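Long-range contacts in beta-galactosidase (Bacteroides thetaiotaomicron, PDB 5MUI), which probably hydrolyses an L-arabinofuranose linkage in the plant pectin rhamnogalacturonan II: residues Q198-L203 and Y226-R231; F286-F291 and F331-Y336; Y345-A350 and R357-A362. All blocks are in the same frame, centred on the assembly; numbering follows the deposited sequence.

Contact 1: residues Q198-L203 and Y226-R231; sequences QWWEKL and YNAGGR. With 8PK (4-O-[(1R)-1-hydroxyethyl]-2-O-methyl-alpha-L-fucopyranose), chain B; FUB (beta-L-arabinofuranose), chain C.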
loop_
_atom_site.group_PDB
_atom_site.type_symbol
_atom_site.label_atom_id
_atom_site.label_comp_id
_atom_site.label_asym_id
_atom_site.label_seq_id
_atom_site.Cartn_x
_atom_site.Cartn_y
_atom_site.Cartn_z
ATOM N N GLN A 198 -1.388 6.012 -20.256
ATOM C CA GLN A 198 -2.542 6.925 -20.275
ATOM C C GLN A 198 -2.245 8.237 -19.524
ATOM O O GLN A 198 -1.255 8.316 -18.794
ATOM C CB GLN A 198 -3.758 6.206 -19.664
ATOM C CG GLN A 198 -4.204 4.983 -20.449
ATOM C CD GLN A 198 -5.119 4.034 -19.661
ATOM O OE1 GLN A 198 -4.935 3.821 -18.467
ATOM N NE2 GLN A 198 -6.084 3.419 -20.354
ATOM N N TRP A 199 -3.081 9.266 -19.707
ATOM C CA TRP A 199 -2.817 10.599 -19.138
ATOM C C TRP A 199 -2.581 10.644 -17.604
ATOM O O TRP A 199 -1.740 11.420 -17.130
ATOM C CB TRP A 199 -3.936 11.606 -19.536
ATOM C CG TRP A 199 -5.313 11.330 -18.950
ATOM C CD1 TRP A 199 -6.362 10.674 -19.559
ATOM C CD2 TRP A 199 -5.791 11.699 -17.635
ATOM N NE1 TRP A 199 -7.422 10.603 -18.706
ATOM C CE2 TRP A 199 -7.113 11.232 -17.525
ATOM C CE3 TRP A 199 -5.230 12.373 -16.558
ATOM C CZ2 TRP A 199 -7.895 11.425 -16.353
ATOM C CZ3 TRP A 199 -6.003 12.547 -15.378
ATOM C CH2 TRP A 199 -7.317 12.098 -15.304
ATOM N N TRP A 200 -3.301 9.794 -16.860
ATOM C CA TRP A 200 -3.303 9.788 -15.387
ATOM C C TRP A 200 -1.995 9.191 -14.777
ATOM O O TRP A 200 -1.791 9.287 -13.566
ATOM C CB TRP A 200 -4.554 9.030 -14.849
ATOM C CG TRP A 200 -4.506 7.555 -15.141
ATOM C CD1 TRP A 200 -4.757 6.932 -16.341
ATOM C CD2 TRP A 200 -4.092 6.528 -14.237
ATOM N NE1 TRP A 200 -4.539 5.592 -16.232
ATOM C CE2 TRP A 200 -4.133 5.300 -14.954
ATOM C CE3 TRP A 200 -3.711 6.522 -12.889
ATOM C CZ2 TRP A 200 -3.789 4.068 -14.372
ATOM C CZ3 TRP A 200 -3.355 5.279 -12.290
ATOM C CH2 TRP A 200 -3.410 4.073 -13.036
ATOM N N GLU A 201 -1.123 8.612 -15.628
ATOM C CA GLU A 201 0.116 7.941 -15.190
ATOM C C GLU A 201 1.401 8.472 -15.874
ATOM O O GLU A 201 2.456 7.836 -15.788
ATOM C CB GLU A 201 -0.031 6.434 -15.383
ATOM C CG GLU A 201 -0.227 6.018 -16.830
ATOM C CD GLU A 201 -0.196 4.535 -17.073
ATOM O OE1 GLU A 201 0.488 3.770 -16.324
ATOM O OE2 GLU A 201 -0.854 4.136 -18.075
ATOM N N LYS A 202 1.337 9.645 -16.511
ATOM C CA LYS A 202 2.459 10.096 -17.325
ATOM C C LYS A 202 3.629 10.627 -16.508
ATOM O O LYS A 202 4.715 10.606 -17.017
ATOM C CB LYS A 202 2.034 11.145 -18.373
ATOM C CG LYS A 202 1.212 10.615 -19.537
ATOM C CD LYS A 202 2.075 9.895 -20.565
ATOM C CE LYS A 202 1.249 9.226 -21.652
ATOM N NZ LYS A 202 0.913 10.120 -22.794
ATOM N N LEU A 203 3.415 11.103 -15.275
ATOM C CA LEU A 203 4.509 11.695 -14.475
ATOM C C LEU A 203 5.366 10.659 -13.720
ATOM O O LEU A 203 6.591 10.760 -13.676
ATOM C CB LEU A 203 3.943 12.710 -13.470
ATOM C CG LEU A 203 3.205 13.890 -14.101
ATOM C CD1 LEU A 203 2.437 14.652 -13.047
ATOM C CD2 LEU A 203 4.186 14.796 -14.836
ATOM N N TYR A 226 -3.405 0.177 -9.164
ATOM C CA TYR A 226 -2.194 0.993 -8.896
ATOM C C TYR A 226 -2.487 2.466 -8.945
ATOM O O TYR A 226 -3.450 2.879 -9.605
ATOM C CB TYR A 226 -1.015 0.662 -9.840
ATOM C CG TYR A 226 -1.159 0.989 -11.330
ATOM C CD1 TYR A 226 -2.062 0.288 -12.143
ATOM C CD2 TYR A 226 -0.321 1.943 -11.944
ATOM C CE1 TYR A 226 -2.141 0.539 -13.526
ATOM C CE2 TYR A 226 -0.374 2.194 -13.314
ATOM C CZ TYR A 226 -1.292 1.505 -14.114
ATOM O OH TYR A 226 -1.355 1.764 -15.486
ATOM N N ASN A 227 -1.717 3.263 -8.200
ATOM C CA ASN A 227 -1.899 4.729 -8.285
ATOM C C ASN A 227 -0.703 5.353 -8.975
ATOM O O ASN A 227 0.366 4.754 -9.002
ATOM C CB ASN A 227 -2.268 5.378 -6.927
ATOM C CG ASN A 227 -1.199 5.190 -5.847
ATOM O OD1 ASN A 227 -0.976 4.071 -5.375
ATOM N ND2 ASN A 227 -0.615 6.301 -5.383
ATOM N N ALA A 228 -0.916 6.530 -9.561
ATOM C CA ALA A 228 0.076 7.212 -10.369
ATOM C C ALA A 228 -0.241 8.685 -10.434
ATOM O O ALA A 228 -1.355 9.086 -10.084
ATOM C CB ALA A 228 0.079 6.621 -11.774
ATOM N N GLY A 229 0.737 9.462 -10.907
ATOM C CA GLY A 229 0.621 10.928 -11.040
ATOM C C GLY A 229 0.492 11.400 -12.496
ATOM O O GLY A 229 1.112 10.818 -13.414
ATOM N N GLY A 230 -0.308 12.459 -12.687
ATOM C CA GLY A 230 -0.645 12.984 -14.009
ATOM C C GLY A 230 -1.479 14.257 -13.915
ATOM O O GLY A 230 -1.977 14.615 -12.812
ATOM N N ARG A 231 -1.647 14.957 -15.048
ATOM C CA ARG A 231 -2.565 16.128 -15.084
ATOM C C ARG A 231 -3.852 15.893 -15.868
ATOM O O ARG A 231 -3.830 15.292 -16.945
ATOM C CB ARG A 231 -1.912 17.464 -15.514
ATOM C CG ARG A 231 -0.807 17.444 -16.537
ATOM C CD ARG A 231 -0.510 18.861 -17.077
ATOM N NE ARG A 231 -0.718 19.914 -16.075
ATOM C CZ ARG A 231 0.187 20.369 -15.196
ATOM N NH1 ARG A 231 -0.160 21.329 -14.333
ATOM N NH2 ARG A 231 1.431 19.898 -15.162
HETATM O O9 8PK B . 8.688 15.010 -11.046
HETATM C C8 8PK B . 7.715 14.011 -10.765
HETATM C C10 8PK B . 8.267 12.647 -11.181
HETATM O O4 8PK B . 7.370 14.036 -9.371
HETATM C C4 8PK B . 6.814 15.278 -8.879
HETATM C C5 8PK B . 7.234 15.449 -7.418
HETATM C C6 8PK B . 8.737 15.231 -7.269
HETATM O O5 8PK B . 6.563 14.518 -6.544
HETATM C C3 8PK B . 5.290 15.311 -9.001
HETATM O O3 8PK B . 4.879 15.131 -10.360
HETATM C C2 8PK B . 4.682 14.230 -8.100
HETATM O O2 8PK B . 3.233 14.202 -8.218
HETATM C C7 8PK B . 2.719 13.190 -9.096
HETATM C C1 8PK B . 5.140 14.473 -6.644
HETATM O O5 FUB C . 2.815 4.510 -0.262
HETATM C C5 FUB C . 3.802 4.679 -1.304
HETATM C C4 FUB C . 3.598 5.874 -2.247
HETATM O O4 FUB C . 4.371 7.020 -1.842
HETATM C C3 FUB C . 2.188 6.394 -2.420
HETATM O O3 FUB C . 1.431 5.597 -3.347
HETATM C C2 FUB C . 2.450 7.821 -2.916
HETATM O O2 FUB C . 1.350 8.720 -2.702
HETATM C C1 FUB C . 3.744 8.255 -2.217
HETATM O O HOH W 1 -0.500 13.764 -17.495
HETATM O O HOH W 2 -3.250 10.709 -11.722
#

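Contact 2: residues F286-F291 and F331-Y336; sequences FYFSAF and FAHKSY. With RAM (alpha-L-rhamnopyranose), chain D; FUB (beta-L-arabinofuranose), chain C.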
loop_
_atom_site.group_PDB
_atom_site.type_symbol
_atom_site.label_atom_id
_atom_site.label_comp_id
_atom_site.label_asym_id
_atom_site.label_seq_id
_atom_site.Cartn_x
_atom_site.Cartn_y
_atom_site.Cartn_z
ATOM N N PHE A 286 -10.007 -0.153 0.859
ATOM C CA PHE A 286 -9.366 0.716 1.833
ATOM C C PHE A 286 -8.319 1.556 1.086
ATOM O O PHE A 286 -7.533 1.014 0.304
ATOM C CB PHE A 286 -8.699 -0.114 2.946
ATOM C CG PHE A 286 -9.653 -1.022 3.692
ATOM C CD1 PHE A 286 -10.374 -0.537 4.789
ATOM C CD2 PHE A 286 -9.820 -2.350 3.313
ATOM C CE1 PHE A 286 -11.238 -1.371 5.486
ATOM C CE2 PHE A 286 -10.700 -3.187 3.994
ATOM C CZ PHE A 286 -11.399 -2.698 5.091
ATOM N N TYR A 287 -8.356 2.877 1.272
ATOM C CA TYR A 287 -7.420 3.782 0.576
ATOM C C TYR A 287 -7.077 4.970 1.472
ATOM O O TYR A 287 -7.746 5.196 2.492
ATOM C CB TYR A 287 -8.023 4.274 -0.748
ATOM C CG TYR A 287 -9.144 5.292 -0.635
ATOM C CD1 TYR A 287 -10.493 4.896 -0.456
ATOM C CD2 TYR A 287 -8.875 6.669 -0.681
ATOM C CE1 TYR A 287 -11.529 5.851 -0.389
ATOM C CE2 TYR A 287 -9.907 7.611 -0.579
ATOM C CZ TYR A 287 -11.212 7.204 -0.440
ATOM O OH TYR A 287 -12.211 8.160 -0.371
ATOM N N PHE A 288 -6.042 5.726 1.086
ATOM C CA PHE A 288 -5.723 6.966 1.775
ATOM C C PHE A 288 -5.900 8.139 0.821
ATOM O O PHE A 288 -5.805 7.999 -0.422
ATOM C CB PHE A 288 -4.307 6.939 2.391
ATOM C CG PHE A 288 -3.194 7.420 1.475
ATOM C CD1 PHE A 288 -2.527 6.532 0.634
ATOM C CD2 PHE A 288 -2.777 8.741 1.495
ATOM C CE1 PHE A 288 -1.472 6.957 -0.170
ATOM C CE2 PHE A 288 -1.730 9.178 0.683
ATOM C CZ PHE A 288 -1.086 8.293 -0.151
ATOM N N SER A 289 -6.148 9.289 1.410
ATOM C CA SER A 289 -6.097 10.548 0.691
ATOM C C SER A 289 -5.260 11.570 1.461
ATOM O O SER A 289 -5.127 11.479 2.680
ATOM C CB SER A 289 -7.509 11.044 0.373
ATOM O OG SER A 289 -7.443 12.172 -0.467
ATOM N N ALA A 290 -4.626 12.490 0.729
ATOM C CA ALA A 290 -3.905 13.583 1.326
ATOM C C ALA A 290 -4.186 14.881 0.546
ATOM O O ALA A 290 -4.441 14.839 -0.672
ATOM C CB ALA A 290 -2.431 13.307 1.351
ATOM N N PHE A 291 -4.136 16.013 1.266
ATOM C CA PHE A 291 -4.323 17.373 0.652
ATOM C C PHE A 291 -5.695 17.522 0.017
ATOM O O PHE A 291 -5.853 18.117 -1.058
ATOM C CB PHE A 291 -3.175 17.694 -0.338
ATOM C CG PHE A 291 -1.836 17.379 0.216
ATOM C CD1 PHE A 291 -1.413 17.976 1.402
ATOM C CD2 PHE A 291 -1.019 16.436 -0.384
ATOM C CE1 PHE A 291 -0.187 17.646 1.969
ATOM C CE2 PHE A 291 0.208 16.104 0.163
ATOM C CZ PHE A 291 0.632 16.713 1.338
ATOM N N PHE A 331 0.445 13.007 9.673
ATOM C CA PHE A 331 -0.207 12.110 8.722
ATOM C C PHE A 331 -0.540 10.813 9.437
ATOM O O PHE A 331 0.303 10.282 10.159
ATOM C CB PHE A 331 0.677 11.698 7.520
ATOM C CG PHE A 331 1.206 12.819 6.650
ATOM C CD1 PHE A 331 0.464 13.926 6.328
ATOM C CD2 PHE A 331 2.452 12.659 6.037
ATOM C CE1 PHE A 331 0.985 14.894 5.474
ATOM C CE2 PHE A 331 2.986 13.626 5.203
ATOM C CZ PHE A 331 2.248 14.754 4.924
ATOM N N ALA A 332 -1.737 10.282 9.180
ATOM C CA ALA A 332 -2.143 8.952 9.631
ATOM C C ALA A 332 -2.810 8.267 8.442
ATOM O O ALA A 332 -3.992 8.514 8.150
ATOM C CB ALA A 332 -3.082 9.044 10.827
ATOM N N HIS A 333 -2.022 7.460 7.740
ATOM C CA HIS A 333 -2.291 7.141 6.356
ATOM C C HIS A 333 -1.635 5.881 5.836
ATOM O O HIS A 333 -0.600 5.466 6.336
ATOM C CB HIS A 333 -1.967 8.359 5.467
ATOM C CG HIS A 333 -0.508 8.638 5.256
ATOM N ND1 HIS A 333 0.482 8.216 6.123
ATOM C CD2 HIS A 333 0.126 9.306 4.249
ATOM C CE1 HIS A 333 1.664 8.607 5.654
ATOM N NE2 HIS A 333 1.478 9.280 4.522
ATOM N N LYS A 334 -2.263 5.315 4.798
ATOM C CA LYS A 334 -1.891 4.068 4.140
ATOM C C LYS A 334 -2.434 2.879 4.966
ATOM O O LYS A 334 -2.485 2.963 6.190
ATOM C CB LYS A 334 -0.393 4.004 3.836
ATOM C CG LYS A 334 0.066 5.250 3.076
ATOM C CD LYS A 334 1.524 5.173 2.733
ATOM C CE LYS A 334 2.008 6.466 2.098
ATOM N NZ LYS A 334 3.425 6.341 1.672
ATOM N N SER A 335 -2.932 1.832 4.310
ATOM C CA SER A 335 -3.749 0.807 5.004
ATOM C C SER A 335 -3.356 -0.626 4.671
ATOM O O SER A 335 -3.088 -0.981 3.503
ATOM C CB SER A 335 -5.243 0.929 4.641
ATOM O OG SER A 335 -5.873 2.126 5.051
ATOM N N TYR A 336 -3.339 -1.462 5.696
ATOM C CA TYR A 336 -3.516 -2.895 5.499
ATOM C C TYR A 336 -4.404 -3.363 6.653
ATOM O O TYR A 336 -4.112 -3.036 7.799
ATOM C CB TYR A 336 -2.198 -3.676 5.468
ATOM C CG TYR A 336 -2.305 -4.868 4.581
ATOM C CD1 TYR A 336 -2.885 -6.038 5.033
ATOM C CD2 TYR A 336 -1.942 -4.786 3.233
ATOM C CE1 TYR A 336 -3.049 -7.129 4.186
ATOM C CE2 TYR A 336 -2.101 -5.874 2.381
ATOM C CZ TYR A 336 -2.645 -7.036 2.864
ATOM O OH TYR A 336 -2.781 -8.113 2.016
HETATM C C1 RAM D . 3.974 11.406 -0.996
HETATM C C2 RAM D . 4.419 10.002 -0.528
HETATM C C3 RAM D . 4.555 9.983 0.992
HETATM C C4 RAM D . 3.222 10.378 1.651
HETATM C C5 RAM D . 2.722 11.731 1.082
HETATM C C6 RAM D . 1.298 12.060 1.532
HETATM O O2 RAM D . 3.548 9.084 -1.036
HETATM O O3 RAM D . 4.972 8.651 1.367
HETATM O O4 RAM D . 3.361 10.419 3.094
HETATM O O5 RAM D . 2.731 11.756 -0.353
HETATM O O5 FUB C . 2.815 4.510 -0.262
HETATM C C5 FUB C . 3.802 4.679 -1.304
HETATM C C4 FUB C . 3.598 5.874 -2.247
HETATM O O4 FUB C . 4.371 7.020 -1.842
HETATM C C3 FUB C . 2.188 6.394 -2.420
HETATM O O3 FUB C . 1.431 5.597 -3.347
HETATM C C2 FUB C . 2.450 7.821 -2.916
HETATM O O2 FUB C . 1.350 8.720 -2.702
HETATM C C1 FUB C . 3.744 8.255 -2.217
#

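Contact 3: residues Y345-A350 and R357-A362; sequences YHFYCA and RGIAIA. With RAM (alpha-L-rhamnopyranose), chain D.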
loop_
_atom_site.group_PDB
_atom_site.type_symbol
_atom_site.label_atom_id
_atom_site.label_comp_id
_atom_site.label_asym_id
_atom_site.label_seq_id
_atom_site.Cartn_x
_atom_site.Cartn_y
_atom_site.Cartn_z
ATOM N N TYR A 345 -7.670 -5.381 12.932
ATOM C CA TYR A 345 -6.382 -4.725 13.074
ATOM C C TYR A 345 -6.117 -3.900 11.807
ATOM O O TYR A 345 -6.054 -4.461 10.699
ATOM C CB TYR A 345 -5.256 -5.749 13.257
ATOM C CG TYR A 345 -5.400 -6.724 14.401
ATOM C CD1 TYR A 345 -6.292 -7.806 14.319
ATOM C CD2 TYR A 345 -4.603 -6.612 15.547
ATOM C CE1 TYR A 345 -6.432 -8.707 15.370
ATOM C CE2 TYR A 345 -4.725 -7.517 16.596
ATOM C CZ TYR A 345 -5.624 -8.567 16.490
ATOM O OH TYR A 345 -5.710 -9.453 17.545
ATOM N N HIS A 346 -5.987 -2.580 11.965
ATOM C CA HIS A 346 -5.735 -1.670 10.850
ATOM C C HIS A 346 -4.297 -1.114 10.984
ATOM O O HIS A 346 -4.021 -0.310 11.874
ATOM C CB HIS A 346 -6.786 -0.536 10.849
ATOM C CG HIS A 346 -6.798 0.298 9.599
ATOM N ND1 HIS A 346 -7.975 0.779 9.051
ATOM C CD2 HIS A 346 -5.803 0.734 8.786
ATOM C CE1 HIS A 346 -7.697 1.489 7.965
ATOM N NE2 HIS A 346 -6.387 1.466 7.772
ATOM N N PHE A 347 -3.408 -1.563 10.085
ATOM C CA PHE A 347 -1.980 -1.173 10.037
ATOM C C PHE A 347 -1.898 0.097 9.169
ATOM O O PHE A 347 -2.537 0.166 8.126
ATOM C CB PHE A 347 -1.102 -2.302 9.454
ATOM C CG PHE A 347 -1.026 -3.525 10.339
ATOM C CD1 PHE A 347 -2.033 -4.480 10.310
ATOM C CD2 PHE A 347 -0.015 -3.659 11.266
ATOM C CE1 PHE A 347 -2.001 -5.574 11.166
ATOM C CE2 PHE A 347 0.039 -4.762 12.115
ATOM C CZ PHE A 347 -0.961 -5.706 12.079
ATOM N N TYR A 348 -1.139 1.094 9.616
ATOM C CA TYR A 348 -1.013 2.367 8.900
ATOM C C TYR A 348 0.335 3.015 9.162
ATOM O O TYR A 348 1.080 2.535 10.028
ATOM C CB TYR A 348 -2.141 3.322 9.258
ATOM C CG TYR A 348 -2.141 3.904 10.672
ATOM C CD1 TYR A 348 -2.699 3.188 11.739
ATOM C CD2 TYR A 348 -1.607 5.173 10.929
ATOM C CE1 TYR A 348 -2.734 3.724 13.022
ATOM C CE2 TYR A 348 -1.632 5.719 12.205
ATOM C CZ TYR A 348 -2.221 4.991 13.255
ATOM O OH TYR A 348 -2.229 5.482 14.562
ATOM N N CYS A 349 0.680 4.001 8.321
ATOM C CA CYS A 349 1.926 4.761 8.450
ATOM C C CYS A 349 1.655 6.051 9.232
ATOM O O CYS A 349 0.827 6.897 8.819
ATOM C CB CYS A 349 2.532 5.058 7.088
ATOM S SG CYS A 349 4.026 6.079 7.152
ATOM N N ALA A 350 2.338 6.153 10.375
ATOM C CA ALA A 350 2.266 7.286 11.281
ATOM C C ALA A 350 3.423 8.240 11.038
ATOM O O ALA A 350 4.592 7.800 11.068
ATOM C CB ALA A 350 2.315 6.781 12.705
ATOM N N ARG A 357 8.813 8.800 10.878
ATOM C CA ARG A 357 7.880 7.950 10.102
ATOM C C ARG A 357 8.045 6.465 10.433
ATOM O O ARG A 357 9.160 5.931 10.343
ATOM C CB ARG A 357 8.129 8.161 8.605
ATOM C CG ARG A 357 7.170 7.425 7.658
ATOM C CD ARG A 357 7.435 7.767 6.178
ATOM N NE ARG A 357 7.053 9.125 5.778
ATOM C CZ ARG A 357 6.010 9.460 5.026
ATOM N NH1 ARG A 357 5.173 8.542 4.539
ATOM N NH2 ARG A 357 5.795 10.751 4.732
ATOM N N GLY A 358 6.937 5.818 10.780
ATOM C CA GLY A 358 6.880 4.387 11.144
ATOM C C GLY A 358 5.520 3.769 10.917
ATOM O O GLY A 358 4.648 4.434 10.349
ATOM N N ILE A 359 5.350 2.488 11.325
ATOM C CA ILE A 359 4.082 1.745 11.159
ATOM C C ILE A 359 3.405 1.562 12.509
ATOM O O ILE A 359 4.060 1.141 13.474
ATOM C CB ILE A 359 4.297 0.389 10.456
ATOM C CG1 ILE A 359 4.800 0.672 9.021
ATOM C CG2 ILE A 359 3.009 -0.461 10.455
ATOM C CD1 ILE A 359 5.413 -0.478 8.231
ATOM N N ALA A 360 2.107 1.867 12.564
ATOM C CA ALA A 360 1.291 1.790 13.792
ATOM C C ALA A 360 0.028 0.949 13.539
ATOM O O ALA A 360 -0.248 0.552 12.415
ATOM C CB ALA A 360 0.925 3.194 14.268
ATOM N N ILE A 361 -0.728 0.660 14.598
ATOM C CA ILE A 361 -1.857 -0.246 14.538
ATOM C C ILE A 361 -3.033 0.325 15.349
ATOM O O ILE A 361 -2.838 0.858 16.459
ATOM C CB ILE A 361 -1.540 -1.618 15.207
ATOM C CG1 ILE A 361 -0.160 -2.146 14.848
ATOM C CG2 ILE A 361 -2.571 -2.672 14.795
ATOM C CD1 ILE A 361 0.174 -3.469 15.513
ATOM N N ALA A 362 -4.240 0.206 14.792
ATOM C CA ALA A 362 -5.481 0.482 15.514
ATOM C C ALA A 362 -6.359 -0.750 15.487
ATOM O O ALA A 362 -6.303 -1.541 14.536
ATOM C CB ALA A 362 -6.228 1.665 14.862
HETATM C C1 RAM D . 3.974 11.406 -0.996
HETATM C C2 RAM D . 4.419 10.002 -0.528
HETATM C C3 RAM D . 4.555 9.983 0.992
HETATM C C4 RAM D . 3.222 10.378 1.651
HETATM C C5 RAM D . 2.722 11.731 1.082
HETATM C C6 RAM D . 1.298 12.060 1.532
HETATM O O2 RAM D . 3.548 9.084 -1.036
HETATM O O3 RAM D . 4.972 8.651 1.367
HETATM O O4 RAM D . 3.361 10.419 3.094
HETATM O O5 RAM D . 2.731 11.756 -0.353
#

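Contact 1: residues Q198-L203 and Y226-R231
A buried loop-against-strand contact joins residues 198-203, which lead into strand 204-212, to the far end of strand 222-231, its neighbour in the same blade. The loop is fastened at two points. At one, Leu203 N donates to Gly229 O (3.0 Å) and the branch CD1 reaches the backbone of Gly230. At the other, the hydroxyl of Tyr226 gives its proton to Glu201 OE1 (2.9 Å), approaching from above the carboxylate plane. That carboxylate is gripped twice more through OE2, by Gln198 N and by a salt bridge to Arg255, which fixes its rotation. Just before Glu201 comes Trp200. Its CG sits between the backbone N and the carbonyl carbon (chi1 68°), which swings the indole down the strand until CH2 rests 3.5 Å from Tyr226 CZ, over one face of the phenol. The two ring planes are inclined at 53°. A nearly straight bond from Trp200 NE1 to Gln198 OE1 (2.9 Å), in the indole plane, holds the ring in that pose. Gly230 has no side chain, and the 3-10 turn settles on it, with Trp200 CA 4.4 Å from Gly230 CA. One water bridges Trp199 O and Arg231 N. Asn227 ND2 donates to O3 of the bound arabinofuranose (3.0 Å). The loop thus enters a four-stranded antiparallel blade of a five-bladed beta-propeller, whose glycan pocket Leu203, Asn227 and Gly229 help to line.

Contact 2: residues F286-F291 and F331-Y336
Phe331 opens the strand with its ring directed at Phe291 across the gap, CZ to CZ 4.4 Å, a loose apolar touch beside the C6 methyl of the rhamnose. Two residues on, His333 turns an edge toward the face of Phe288, a T-shaped pair with planes at 82° and centroids 5.4 Å apart. At a chi1 of 74° the imidazole lies alongside Phe288, both pointing into the pocket. There NE2 of His333 shares an almost straight hydrogen bond with rhamnose O4 (2.6 Å). ND1 is tied to Cys349 O, and the ring is sandwiched between Phe331 CB and Lys334 CE, so its tilt is well defined. No hydrogen bond crosses between the two segments; their strands, 282-290 and 331-340, belong to adjacent blades of a five-bladed beta-propeller and meet through side chains beside the central pocket. Lys334 comes next, and its CG lies over the same Phe288 ring, 4.2 Å from the centroid, as a CH-pi contact. Beyond CG the chain is fully extended and delivers its amine to two sugars: Lys334 NZ donates to O5 of the arabinofuranose (2.7 Å). Lys334 NZ also donates to O3 of the rhamnose (2.8 Å), while the same nitrogen forms a salt bridge with Asp61. At Ser335 the partner changes to Phe286, with Ser335 CB 4.0 Å from Phe286 CB. The serine hydroxyl is hydrogen-bonded to His346 NE2.

Contact 3: residues Y345-A350 and R357-A362
Strands 345-350 and 357-362 run antiparallel, their axes 4.4 Å apart at the nearest and 147° between directions, with three hydrogen-bonded pairs (His346 with Ala362, Tyr348 with Ala360, Ala350 with Gly358) alternating with two non-hydrogen-bonded ones. On the face holding Tyr348, the phenol folds back over its partner: with CG opposite the hydrogen on CA (chi1 70°), the ring comes down on Ala360, whose CB lies 4.1 Å from the centroid of the Tyr348 ring in a CH-pi contact. The hydroxyl end continues to Asp328. Ala350 CB lies beside the same methyl group. The opposite face carries Phe347 and Ile361, which lie side by side, CE2 of Phe347 against CD1 of Ile361 (3.6 Å), with CG2 over one ring face. This beta hairpin forms part of the last blade of the propeller, which is completed on its outer edge by strand 45-51 from the start of the chain, the closure often called molecular velcro. Further along, Cys349 SG rests on Arg357 CG (3.5 Å), alongside the aliphatic part of the arginine. From there the chain leaves extended and bends at chi3 (-71°), which carries the guanidinium into the pocket. Arg357 NH1 and NH2 both donate to rhamnose O4 (3.0 Å each), the oxygen lying at the edge and in the guanidinium plane. A salt bridge from NH1 to Asp61 holds the group from the protein side.

The three contacts lie in series along the chain yet converge on one bound glycan. Contact 1 and contact 2, with centres about 18 Å apart and nearest atoms about 5 Å apart, do not touch but share the arabinofuranose, which Asn227 and Lys334 both hold, together with Asp273 and Gln240. Contacts 2 and 3 are closer, centres about 10 Å apart, and join directly: His333 O and Cys349 N, 2.8 Å apart, probably hydrogen-bond as neighbouring strands of one blade. Both reach the rhamnose, and Asp61 pairs with both Lys334 and Arg357. Contacts 1 and 3, about 27 Å between centres, lie on opposite sides of the chain's centre.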